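Local coordinates for hypothetical protein Rv0793 (PDB 1Y0H) that is a putative homodimeric monooxygenase that might take part in antibiotic biosynthesis or scavenge reactive oxygen species, at residues S61-A64 with L65-R69. Sequence-based numbering, arbitrary orientation. Where two conformers were deposited one is given.
With ACT (acetate ion), chain C.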
# COMPACT_ATOMS: atom_id res chain seq x y z
N SER A 61 -13.43 9.05 2.27
CA SER A 61 -13.12 10.32 2.97
C SER A 61 -12.37 10.00 4.25
O SER A 61 -12.39 8.86 4.72
CB SER A 61 -14.42 11.07 3.32
OG SER A 61 -15.15 10.40 4.34
N ARG A 62 -11.70 11.00 4.82
CA ARG A 62 -11.09 10.83 6.13
C ARG A 62 -12.16 10.54 7.20
O ARG A 62 -11.91 9.77 8.14
CB ARG A 62 -10.25 12.05 6.53
CG ARG A 62 -9.73 11.99 7.95
CD ARG A 62 -8.79 10.80 8.18
NE ARG A 62 -8.58 10.57 9.61
CZ ARG A 62 -7.42 10.78 10.24
NH1 ARG A 62 -6.36 11.21 9.57
NH2 ARG A 62 -7.34 10.56 11.55
N ILE A 63 -13.33 11.16 7.04
CA ILE A 63 -14.47 10.92 7.93
C ILE A 63 -14.81 9.42 7.95
O ILE A 63 -15.07 8.87 9.00
CB ILE A 63 -15.69 11.75 7.49
CG1 ILE A 63 -15.41 13.24 7.75
CG2 ILE A 63 -16.96 11.32 8.23
CD1 ILE A 63 -16.13 14.15 6.79
N ALA A 64 -14.78 8.80 6.77
CA ALA A 64 -15.07 7.36 6.64
C ALA A 64 -14.04 6.51 7.38
O ALA A 64 -14.40 5.48 7.95
CB ALA A 64 -15.14 6.95 5.17
N LEU A 65 -12.78 6.93 7.34
CA LEU A 65 -11.71 6.25 8.09
C LEU A 65 -11.97 6.39 9.59
O LEU A 65 -11.76 5.46 10.34
CB LEU A 65 -10.34 6.81 7.72
CG LEU A 65 -9.15 6.28 8.53
CD1 LEU A 65 -9.09 4.77 8.37
CD2 LEU A 65 -7.86 6.95 8.08
N ASP A 66 -12.41 7.57 10.02
CA ASP A 66 -12.73 7.76 11.42
C ASP A 66 -13.88 6.86 11.83
O ASP A 66 -13.85 6.26 12.90
CB ASP A 66 -13.03 9.24 11.69
CG ASP A 66 -11.81 10.11 11.47
OD1 ASP A 66 -10.68 9.57 11.50
OD2 ASP A 66 -11.96 11.34 11.27
N GLU A 67 -14.89 6.74 10.97
CA GLU A 67 -16.01 5.83 11.24
C GLU A 67 -15.52 4.38 11.38
O GLU A 67 -15.97 3.64 12.26
CB GLU A 67 -17.09 5.95 10.16
CG GLU A 67 -17.74 7.32 10.03
CD GLU A 67 -18.85 7.58 11.05
OE1 GLU A 67 -19.59 8.57 10.86
OE2 GLU A 67 -18.99 6.81 12.03
N HIS A 68 -14.59 3.99 10.52
CA HIS A 68 -14.03 2.64 10.54
C HIS A 68 -13.35 2.37 11.88
O HIS A 68 -13.53 1.30 12.47
CB HIS A 68 -13.02 2.49 9.39
CG HIS A 68 -12.23 1.22 9.43
ND1 HIS A 68 -12.81 -0.02 9.33
CD2 HIS A 68 -10.90 1.01 9.55
CE1 HIS A 68 -11.87 -0.95 9.38
NE2 HIS A 68 -10.70 -0.35 9.52
N ARG A 69 -12.57 3.34 12.32
CA ARG A 69 -11.80 3.22 13.55
C ARG A 69 -12.66 3.23 14.81
O ARG A 69 -12.16 2.93 15.90
CB ARG A 69 -10.76 4.33 13.61
CG ARG A 69 -9.62 4.11 12.64
CD ARG A 69 -8.74 5.34 12.58
NE ARG A 69 -7.49 5.02 11.91
CZ ARG A 69 -6.52 5.89 11.65
NH1 ARG A 69 -6.65 7.16 11.99
NH2 ARG A 69 -5.42 5.47 11.05
C ACT C . -7.45 -2.21 10.00
O ACT C . -8.60 -2.11 9.51
OXT ACT C . -6.69 -1.22 9.89
CH3 ACT C . -7.02 -3.48 10.67
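Leu65 CD2 lies over one face of the Arg62 guanidinium and over one face of that of Arg69, the carboxylate of Asp66 meets the edge of the Arg62 group, and an acetate ion lies at the edge of the His68 ring. Arg62 NE donates an almost straight bond (170°) to Asp66 OD1 at 3.0 Å, with OD1 in the guanidinium plane. The oxygen receives it on its syn side but 32° out of the carboxylate plane, and the two flat groups are steeply turned against each other. Arg62 NH2 adds a weak, longer bond to OD1. This i to i+4 salt bridge depends on a bend in the arginine: CG stands anti to the backbone N, and a turn at chi2 (62°) swings the chain along the helix toward Asp66. Arg69 brings NH1 to 3.5 Å from Arg62 NH2, two donors of like charge. Residues 61-69 are the N-cap and whole of helix 62-69, which follows strand 53-59 in the ferredoxin-like fold. Buried Leu65 packs against Val6, Val8 and Tyr59. Ser61 OG, at the N-cap, accepts from Ala64 N at 2.9 Å. Four successive backbone bonds follow, from Leu65 N to Ser61 O through His68 N to Ala64 O. The buried His68 ring is held at both nitrogens: ND1 is hydrogen-bonded to Glu36 OE2, and NE2 donates to the acetate O at 2.7 Å, an ion probably from the crystallisation liquor, also hydrogen-bonded to Tyr42 OH.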